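Local coordinates for protein oxalate biosynthetic component 1 (Burkholderia thailandensis, PDB 5IKY) that produces oxalate in quorum sensing-dependent oxalogenesis, as a bifunctional enzyme that combines serine hydrolase and lyase activities, at residues W780-T786 / K930-S936; I938-Q942 / S976-H981; G986-V992 / G1047-L1053. All coordinates share one frame; numbering follows the deposited sequence.

Interaction 1: W780-T786 / K930-S936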
loop_
_atom_site.group_PDB
_atom_site.type_symbol
_atom_site.label_atom_id
_atom_site.label_comp_id
_atom_site.label_asym_id
_atom_site.label_seq_id
_atom_site.Cartn_x
_atom_site.Cartn_y
_atom_site.Cartn_z
ATOM N N TRP A 780 -31.261 12.156 -20.361
ATOM C CA TRP A 780 -29.988 11.439 -20.316
ATOM C C TRP A 780 -30.022 10.095 -21.035
ATOM O O TRP A 780 -30.941 9.298 -20.846
ATOM C CB TRP A 780 -29.556 11.211 -18.866
ATOM C CG TRP A 780 -29.158 12.454 -18.141
ATOM C CD1 TRP A 780 -29.987 13.342 -17.518
ATOM C CD2 TRP A 780 -27.827 12.948 -17.953
ATOM N NE1 TRP A 780 -29.253 14.359 -16.957
ATOM C CE2 TRP A 780 -27.924 14.140 -17.209
ATOM C CE3 TRP A 780 -26.560 12.497 -18.343
ATOM C CZ2 TRP A 780 -26.806 14.889 -16.848
ATOM C CZ3 TRP A 780 -25.451 13.241 -17.983
ATOM C CH2 TRP A 780 -25.582 14.423 -17.242
ATOM N N VAL A 781 -29.001 9.843 -21.846
ATOM C CA VAL A 781 -28.819 8.538 -22.469
ATOM C C VAL A 781 -27.817 7.716 -21.664
ATOM O O VAL A 781 -26.741 8.199 -21.324
ATOM C CB VAL A 781 -28.335 8.666 -23.927
ATOM C CG1 VAL A 781 -28.006 7.298 -24.506
ATOM C CG2 VAL A 781 -29.384 9.372 -24.773
ATOM N N VAL A 782 -28.176 6.475 -21.349
ATOM C CA VAL A 782 -27.273 5.601 -20.612
ATOM C C VAL A 782 -26.688 4.532 -21.531
ATOM O O VAL A 782 -27.405 3.667 -22.033
ATOM C CB VAL A 782 -27.979 4.924 -19.424
ATOM C CG1 VAL A 782 -27.022 3.976 -18.711
ATOM C CG2 VAL A 782 -28.516 5.970 -18.462
ATOM N N LEU A 783 -25.379 4.611 -21.751
ATOM C CA LEU A 783 -24.676 3.649 -22.592
ATOM C C LEU A 783 -24.551 2.303 -21.883
ATOM O O LEU A 783 -24.548 2.247 -20.654
ATOM C CB LEU A 783 -23.294 4.187 -22.968
ATOM C CG LEU A 783 -23.287 5.456 -23.821
ATOM C CD1 LEU A 783 -21.867 5.953 -24.027
ATOM C CD2 LEU A 783 -23.966 5.206 -25.157
ATOM N N PRO A 784 -24.452 1.212 -22.656
ATOM C CA PRO A 784 -24.342 -0.117 -22.044
ATOM C C PRO A 784 -22.953 -0.397 -21.479
ATOM O O PRO A 784 -21.956 0.110 -21.996
ATOM C CB PRO A 784 -24.649 -1.060 -23.209
ATOM C CG PRO A 784 -24.204 -0.310 -24.412
ATOM C CD PRO A 784 -24.514 1.135 -24.127
ATOM N N SER A 785 -22.897 -1.194 -20.418
ATOM C CA SER A 785 -21.629 -1.678 -19.895
ATOM C C SER A 785 -21.347 -3.058 -20.475
ATOM O O SER A 785 -21.982 -3.470 -21.445
ATOM C CB SER A 785 -21.643 -1.722 -18.365
ATOM O OG SER A 785 -22.699 -2.535 -17.887
ATOM N N THR A 786 -20.402 -3.772 -19.877
ATOM C CA THR A 786 -19.998 -5.080 -20.384
ATOM C C THR A 786 -21.049 -6.192 -20.205
ATOM O O THR A 786 -21.318 -6.932 -21.152
ATOM C CB THR A 786 -18.675 -5.534 -19.731
ATOM O OG1 THR A 786 -17.655 -4.564 -19.997
ATOM C CG2 THR A 786 -18.238 -6.882 -20.282
ATOM N N LYS A 930 -26.465 14.340 -23.549
ATOM C CA LYS A 930 -25.819 14.005 -22.287
ATOM C C LYS A 930 -25.863 12.503 -22.037
ATOM O O LYS A 930 -26.939 11.916 -21.909
ATOM C CB LYS A 930 -26.481 14.761 -21.134
ATOM C CG LYS A 930 -26.322 16.271 -21.221
ATOM C CD LYS A 930 -27.259 16.986 -20.263
ATOM C CE LYS A 930 -28.712 16.763 -20.647
ATOM N NZ LYS A 930 -29.647 17.533 -19.780
ATOM N N CYS A 931 -24.686 11.886 -21.968
ATOM C CA CYS A 931 -24.588 10.438 -21.824
ATOM C C CYS A 931 -23.890 10.015 -20.536
ATOM O O CYS A 931 -22.918 10.637 -20.109
ATOM C CB CYS A 931 -23.849 9.832 -23.021
ATOM S SG CYS A 931 -24.555 10.237 -24.633
ATOM N N PHE A 932 -24.401 8.952 -19.924
ATOM C CA PHE A 932 -23.744 8.326 -18.784
ATOM C C PHE A 932 -22.977 7.096 -19.249
ATOM O O PHE A 932 -23.445 6.354 -20.114
ATOM C CB PHE A 932 -24.763 7.942 -17.708
ATOM C CG PHE A 932 -25.155 9.079 -16.810
ATOM C CD1 PHE A 932 -24.195 9.938 -16.297
ATOM C CD2 PHE A 932 -26.484 9.296 -16.485
ATOM C CE1 PHE A 932 -24.554 10.986 -15.469
ATOM C CE2 PHE A 932 -26.849 10.343 -15.660
ATOM C CZ PHE A 932 -25.884 11.190 -15.151
ATOM N N ALA A 933 -21.797 6.888 -18.678
ATOM C CA ALA A 933 -20.971 5.743 -19.039
ATOM C C ALA A 933 -20.449 5.026 -17.803
ATOM O O ALA A 933 -20.112 5.658 -16.801
ATOM C CB ALA A 933 -19.812 6.181 -19.926
ATOM N N HIS A 934 -20.393 3.702 -17.882
ATOM C CA HIS A 934 -19.808 2.891 -16.823
ATOM C C HIS A 934 -19.039 1.716 -17.413
ATOM O O HIS A 934 -19.445 1.150 -18.430
ATOM C CB HIS A 934 -20.887 2.383 -15.865
ATOM C CG HIS A 934 -20.390 1.364 -14.887
ATOM N ND1 HIS A 934 -19.463 1.661 -13.909
ATOM C CD2 HIS A 934 -20.681 0.050 -14.742
ATOM C CE1 HIS A 934 -19.210 0.574 -13.202
ATOM N NE2 HIS A 934 -19.936 -0.417 -13.687
ATOM N N SER A 935 -17.930 1.363 -16.767
ATOM C CA SER A 935 -17.097 0.238 -17.185
ATOM C C SER A 935 -16.620 0.398 -18.629
ATOM O O SER A 935 -15.850 1.307 -18.940
ATOM C CB SER A 935 -17.857 -1.083 -17.019
ATOM O OG SER A 935 -17.031 -2.193 -17.317
ATOM N N SER A 936 -17.087 -0.485 -19.506
ATOM C CA SER A 936 -16.691 -0.455 -20.910
ATOM C C SER A 936 -17.483 0.582 -21.700
ATOM O O SER A 936 -17.321 0.702 -22.913
ATOM C CB SER A 936 -16.868 -1.837 -21.544
ATOM O OG SER A 936 -18.187 -2.319 -21.346
#

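Interaction 2: I938-Q942 / S976-H981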
loop_
_atom_site.group_PDB
_atom_site.type_symbol
_atom_site.label_atom_id
_atom_site.label_comp_id
_atom_site.label_asym_id
_atom_site.label_seq_id
_atom_site.Cartn_x
_atom_site.Cartn_y
_atom_site.Cartn_z
ATOM N N ILE A 938 -17.257 3.807 -21.731
ATOM C CA ILE A 938 -16.409 4.841 -22.311
ATOM C C ILE A 938 -15.781 4.355 -23.621
ATOM O O ILE A 938 -15.492 5.151 -24.516
ATOM C CB ILE A 938 -15.302 5.287 -21.319
ATOM C CG1 ILE A 938 -14.519 6.477 -21.879
ATOM C CG2 ILE A 938 -14.372 4.131 -20.979
ATOM C CD1 ILE A 938 -15.389 7.658 -22.240
ATOM N N ALA A 939 -15.594 3.043 -23.737
ATOM C CA ALA A 939 -15.040 2.454 -24.952
ATOM C C ALA A 939 -16.064 2.479 -26.080
ATOM O O ALA A 939 -15.749 2.847 -27.212
ATOM C CB ALA A 939 -14.576 1.031 -24.690
ATOM N N THR A 940 -17.291 2.080 -25.759
ATOM C CA THR A 940 -18.382 2.075 -26.725
ATOM C C THR A 940 -18.626 3.487 -27.249
ATOM O O THR A 940 -18.896 3.684 -28.433
ATOM C CB THR A 940 -19.682 1.515 -26.105
ATOM O OG1 THR A 940 -19.475 0.156 -25.697
ATOM C CG2 THR A 940 -20.828 1.568 -27.106
ATOM N N ALA A 941 -18.508 4.465 -26.355
ATOM C CA ALA A 941 -18.723 5.866 -26.700
ATOM C C ALA A 941 -17.715 6.364 -27.731
ATOM O O ALA A 941 -18.091 6.973 -28.731
ATOM C CB ALA A 941 -18.659 6.723 -25.452
ATOM N N GLN A 942 -16.435 6.106 -27.483
ATOM C CA GLN A 942 -15.381 6.554 -28.386
ATOM C C GLN A 942 -15.454 5.841 -29.732
ATOM O O GLN A 942 -14.965 6.352 -30.739
ATOM C CB GLN A 942 -14.006 6.343 -27.752
ATOM C CG GLN A 942 -13.529 7.521 -26.920
ATOM C CD GLN A 942 -12.303 7.191 -26.096
ATOM O OE1 GLN A 942 -11.350 7.971 -26.038
ATOM N NE2 GLN A 942 -12.322 6.033 -25.446
ATOM N N SER A 976 -14.065 4.326 -15.695
ATOM C CA SER A 976 -13.649 4.144 -17.080
ATOM C C SER A 976 -12.697 2.960 -17.204
ATOM O O SER A 976 -11.575 2.997 -16.698
ATOM C CB SER A 976 -12.991 5.414 -17.618
ATOM O OG SER A 976 -13.885 6.509 -17.560
ATOM N N ALA A 977 -13.153 1.910 -17.879
ATOM C CA ALA A 977 -12.386 0.676 -18.001
ATOM C C ALA A 977 -11.593 0.628 -19.304
ATOM O O ALA A 977 -11.049 -0.412 -19.676
ATOM C CB ALA A 977 -13.310 -0.527 -17.902
ATOM N N ALA A 978 -11.532 1.763 -19.992
ATOM C CA ALA A 978 -10.776 1.872 -21.232
ATOM C C ALA A 978 -10.101 3.234 -21.303
ATOM O O ALA A 978 -10.568 4.195 -20.692
ATOM C CB ALA A 978 -11.684 1.657 -22.438
ATOM N N ASP A 979 -9.000 3.312 -22.043
ATOM C CA ASP A 979 -8.266 4.563 -22.181
ATOM C C ASP A 979 -9.080 5.611 -22.923
ATOM O O ASP A 979 -9.796 5.300 -23.876
ATOM C CB ASP A 979 -6.940 4.336 -22.910
ATOM C CG ASP A 979 -5.895 3.681 -22.032
ATOM O OD1 ASP A 979 -6.000 3.790 -20.792
ATOM O OD2 ASP A 979 -4.956 3.067 -22.584
ATOM N N ILE A 980 -8.973 6.855 -22.472
ATOM C CA ILE A 980 -9.568 7.976 -23.185
ATOM C C ILE A 980 -8.522 8.599 -24.094
ATOM O O ILE A 980 -7.579 9.239 -23.626
ATOM C CB ILE A 980 -10.118 9.044 -22.228
ATOM C CG1 ILE A 980 -11.186 8.443 -21.312
ATOM C CG2 ILE A 980 -10.688 10.214 -23.016
ATOM C CD1 ILE A 980 -11.763 9.431 -20.322
ATOM N N HIS A 981 -8.681 8.396 -25.397
ATOM C CA HIS A 981 -7.745 8.945 -26.366
ATOM C C HIS A 981 -7.918 10.454 -26.446
ATOM O O HIS A 981 -8.797 10.958 -27.146
ATOM C CB HIS A 981 -7.948 8.296 -27.730
ATOM C CG HIS A 981 -7.877 6.801 -27.700
ATOM N ND1 HIS A 981 -6.730 6.104 -28.015
ATOM C CD2 HIS A 981 -8.806 5.871 -27.379
ATOM C CE1 HIS A 981 -6.959 4.809 -27.895
ATOM N NE2 HIS A 981 -8.211 4.640 -27.510
#

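Interaction 3: G986-V992 / G1047-L1053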
loop_
_atom_site.group_PDB
_atom_site.type_symbol
_atom_site.label_atom_id
_atom_site.label_comp_id
_atom_site.label_asym_id
_atom_site.label_seq_id
_atom_site.Cartn_x
_atom_site.Cartn_y
_atom_site.Cartn_z
ATOM N N GLY A 986 -13.650 13.797 -30.669
ATOM C CA GLY A 986 -14.717 13.156 -29.927
ATOM C C GLY A 986 -15.339 13.950 -28.796
ATOM O O GLY A 986 -15.051 15.130 -28.599
ATOM N N THR A 987 -16.203 13.274 -28.047
ATOM C CA THR A 987 -16.970 13.891 -26.975
ATOM C C THR A 987 -16.104 14.182 -25.756
ATOM O O THR A 987 -15.282 13.355 -25.359
ATOM C CB THR A 987 -18.147 12.987 -26.552
ATOM O OG1 THR A 987 -18.828 12.506 -27.719
ATOM C CG2 THR A 987 -19.121 13.747 -25.670
ATOM N N SER A 988 -16.289 15.358 -25.165
ATOM C CA SER A 988 -15.585 15.710 -23.937
ATOM C C SER A 988 -16.132 14.902 -22.766
ATOM O O SER A 988 -17.336 14.663 -22.674
ATOM C CB SER A 988 -15.699 17.208 -23.655
ATOM O OG SER A 988 -15.007 17.959 -24.635
ATOM N N VAL A 989 -15.242 14.484 -21.872
ATOM C CA VAL A 989 -15.609 13.550 -20.812
ATOM C C VAL A 989 -15.271 14.059 -19.415
ATOM O O VAL A 989 -14.220 14.660 -19.199
ATOM C CB VAL A 989 -14.907 12.183 -21.006
ATOM C CG1 VAL A 989 -15.534 11.125 -20.107
ATOM C CG2 VAL A 989 -14.966 11.744 -22.464
ATOM N N VAL A 990 -16.175 13.820 -18.471
ATOM C CA VAL A 990 -15.850 13.931 -17.056
ATOM C C VAL A 990 -15.598 12.520 -16.536
ATOM O O VAL A 990 -16.506 11.688 -16.516
ATOM C CB VAL A 990 -16.969 14.607 -16.244
ATOM C CG1 VAL A 990 -16.693 14.477 -14.753
ATOM C CG2 VAL A 990 -17.108 16.068 -16.644
ATOM N N ASP A 991 -14.364 12.251 -16.130
ATOM C CA ASP A 991 -13.954 10.889 -15.806
ATOM C C ASP A 991 -13.767 10.670 -14.306
ATOM O O ASP A 991 -12.917 11.297 -13.673
ATOM C CB ASP A 991 -12.662 10.546 -16.556
ATOM C CG ASP A 991 -12.173 9.137 -16.272
ATOM O OD1 ASP A 991 -12.996 8.266 -15.920
ATOM O OD2 ASP A 991 -10.957 8.901 -16.411
ATOM N N VAL A 992 -14.566 9.765 -13.749
ATOM C CA VAL A 992 -14.479 9.424 -12.335
ATOM C C VAL A 992 -14.122 7.949 -12.155
ATOM O O VAL A 992 -14.990 7.079 -12.232
ATOM C CB VAL A 992 -15.801 9.717 -11.598
ATOM C CG1 VAL A 992 -15.637 9.482 -10.103
ATOM C CG2 VAL A 992 -16.266 11.140 -11.878
ATOM N N GLY A 1047 -9.293 19.410 -29.556
ATOM C CA GLY A 1047 -10.232 20.142 -28.724
ATOM C C GLY A 1047 -11.005 19.318 -27.711
ATOM O O GLY A 1047 -11.882 19.846 -27.024
ATOM N N LYS A 1048 -10.693 18.031 -27.611
ATOM C CA LYS A 1048 -11.358 17.174 -26.634
ATOM C C LYS A 1048 -10.957 17.574 -25.218
ATOM O O LYS A 1048 -9.783 17.813 -24.939
ATOM C CB LYS A 1048 -11.028 15.699 -26.883
ATOM C CG LYS A 1048 -11.646 14.753 -25.859
ATOM C CD LYS A 1048 -11.291 13.299 -26.127
ATOM C CE LYS A 1048 -12.342 12.619 -26.993
ATOM N NZ LYS A 1048 -12.099 11.153 -27.114
ATOM N N ILE A 1049 -11.941 17.655 -24.328
ATOM C CA ILE A 1049 -11.697 18.033 -22.942
ATOM C C ILE A 1049 -11.976 16.864 -22.001
ATOM O O ILE A 1049 -13.016 16.216 -22.097
ATOM C CB ILE A 1049 -12.564 19.239 -22.525
ATOM C CG1 ILE A 1049 -12.320 20.423 -23.462
ATOM C CG2 ILE A 1049 -12.278 19.634 -21.085
ATOM C CD1 ILE A 1049 -13.156 21.640 -23.133
ATOM N N VAL A 1050 -11.042 16.593 -21.095
ATOM C CA VAL A 1050 -11.206 15.501 -20.146
ATOM C C VAL A 1050 -10.992 15.957 -18.704
ATOM O O VAL A 1050 -9.925 16.461 -18.352
ATOM C CB VAL A 1050 -10.239 14.341 -20.450
ATOM C CG1 VAL A 1050 -10.364 13.254 -19.390
ATOM C CG2 VAL A 1050 -10.510 13.774 -21.837
ATOM N N ALA A 1051 -12.019 15.778 -17.879
ATOM C CA ALA A 1051 -11.934 16.090 -16.457
ATOM C C ALA A 1051 -11.596 14.838 -15.661
ATOM O O ALA A 1051 -12.479 14.047 -15.330
ATOM C CB ALA A 1051 -13.237 16.690 -15.966
ATOM N N ARG A 1052 -10.317 14.665 -15.352
ATOM C CA ARG A 1052 -9.853 13.474 -14.650
ATOM C C ARG A 1052 -9.825 13.684 -13.139
ATOM O O ARG A 1052 -9.062 14.510 -12.637
ATOM C CB ARG A 1052 -8.460 13.079 -15.147
ATOM C CG ARG A 1052 -8.045 11.660 -14.798
ATOM C CD ARG A 1052 -8.279 10.719 -15.965
ATOM N NE ARG A 1052 -7.515 11.116 -17.144
ATOM C CZ ARG A 1052 -7.498 10.441 -18.290
ATOM N NH1 ARG A 1052 -8.207 9.328 -18.417
ATOM N NH2 ARG A 1052 -6.771 10.879 -19.309
ATOM N N LEU A 1053 -10.654 12.938 -12.415
ATOM C CA LEU A 1053 -10.635 12.990 -10.956
ATOM C C LEU A 1053 -9.551 12.071 -10.405
ATOM O O LEU A 1053 -9.450 10.907 -10.802
ATOM C CB LEU A 1053 -11.995 12.599 -10.368
ATOM C CG LEU A 1053 -13.249 13.394 -10.740
ATOM C CD1 LEU A 1053 -14.285 13.271 -9.632
ATOM C CD2 LEU A 1053 -12.935 14.854 -11.024
HETATM O O HOH W 1 -10.928 9.511 -12.782
#

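Interaction 1: W780-T786 / K930-S936
The indole of Trp780 is sandwiched by two side chains of 930-936: Phe932 lies flat on one face and Lys930 rests on the other. The phenyl ring makes an offset stack with the six-membered ring of Trp780, centroids 4.1 Å apart and planes only 5° from parallel, and Trp780 CE3 sits over the middle of the Phe932 ring. From the opposite side Lys930 CB offers a CH-pi contact, 3.7 Å from the centroid of the six-membered ring of Trp780. Val782 CG2 meets Phe932 at its edge. With CG anti to the carbonyl carbon (chi1 -69°), Trp780 swings its indole across to the neighbouring strand.

Under these rings two parallel strands are joined in alternation: Val781 N donates to Lys930 O (2.9 Å), Phe932 N to Val781 O (2.8 Å) and Leu783 N to Phe932 O (3.1 Å). Val781 and Cys931 occupy the other side of the sheet. Past the strand ends, the hydroxyls Thr786 OG1 and Ser936 OG are hydrogen-bonded at 2.7 Å. Ser935 has a positive phi (57°) in the sharp turn between strand and helix, a geometry consistent with the nucleophile elbow of an alpha/beta hydrolase; its OG is bonded to His1069 NE2. Strand 780-782 is flanked by 832-836 and 929-935, and the latter pairs onward with 969-976. Helix 792-813 packs on the face bearing Trp780, Val782 and Phe932, with Phe805 stacked on the Phe932 ring and Met801 against Val782.

Interaction 2: I938-Q942 / S976-H981
Gln942 reaches from its helix with the side-chain amide set against the backbone of Asp979 and His981, so that its two ends read complementary groups two residues apart. NE2 of Gln942 donates to Asp979 O at 3.1 Å, almost straight (174°), with the acceptor lying in the plane of the amide. OE1 of Gln942 takes the backbone N-H of His981 at 2.8 Å; the donor approaches in the carbonyl plane, although the bond is bent (142°). The chain of Gln942 is extended beyond CG, which carries the amide out to the backbone of the loop. His981 turns its imidazole edge to the same amide, CD2 lying 3.6 Å from Gln942 OE1, and the two planes are 49° apart.

One helical turn earlier, Ile938 supplies the apolar half. Its CG1 branch meets Ile980 CG1 at 3.9 Å, the two side chains crossing at about a right angle, while CG2 projects over the loop backbone and touches Ala978 CB, also at 3.9 Å. Beside it, Ala939 CB and Ala978 CB abut at 3.7 Å, small groups that let helix and loop come close. The contact thus fastens the start of helix 937-955, which directly follows the strand of the probable nucleophile, to the loop leading from strand 969-976 to strand 988-992. Arg856 of helix 849-860 packs on Ala939 and Ala978, and the His981 ring stacks with Trp984.

A primary amide is suited to this role because it offers a donor and an acceptor together, as a peptide group does. The two cross-contact bonds fix which end is nitrogen and which is oxygen, while a weak third bond from Gln942 NE2 to Ile938 O adds a tie to its own helix; the amide thus pairs with two backbone groups of the loop without bringing a net charge.

Interaction 3: G986-V992 / G1047-L1053
Val989 and Val1050, with Val990 and Ala1051 and then Asp991 and Arg1052, are facing pairs in two parallel strands of the alpha/beta-hydrolase sheet. Their backbones are nearly aligned, the strand axes only 7° apart. Val989 N donates to Ile1049 O, and Val989 O receives Ala1051 N, both at 2.8 Å; Asp991 N to Ala1051 O and Leu1053 N to Asp991 O continue the alternation. At the start of the pair a side chain takes over, Ile1049 N giving its hydrogen to Ser988 OG at 3.1 Å.

Around this backbone core, Val992 CG2 meets Leu1053 CD1 at 3.7 Å. Lys1048 bends at chi3 (-92°) and lays CE 3.4 Å from Thr987 O, on the way to a weak bond between its NZ and His981 O. Asp991 and Arg1052 extend side by side on the face shared with Val989 and Val1050, and Val1050 CG1 lies over one face of the guanidinium. Their salt bridge is long and the place of Asp991 OD2 doubtful. The surroundings position them: Ser976 and Thr993 bind Asp991 OD1, whereas Gln1042 and Tyr1009 bind the guanidinium. Strand 969-976 pairs with the far edge of 988-992, and 1038-1043 runs antiparallel beyond 1049-1054. Beside the last of these backbone bonds, one water donates to both Asp991 O and Leu1053 O, at 2.8 Å from each.

How the interactions relate
Interactions 1 and 3 are strand pairings within a single sheet, their centres about 14 Å apart and their nearest atoms about 7 Å apart; interaction 2 lies about 10 Å from the centre of each and touches both. Toward interaction 1, Ser935 O, at the probable nucleophile, lies 3.0 Å from Ala977 N, a probable hydrogen bond, and Leu783 CD1 packs 3.6 Å from Ala941 CB. Toward interaction 3, Ser976 OG reaches Asp991 OD1 at 2.6 Å and Ile980 CG2 packs 3.8 Å from Val1050 CG2. All three belong to the hydrolase part of the chain, whereas the magnesium ion is bound by His227 and Glu477.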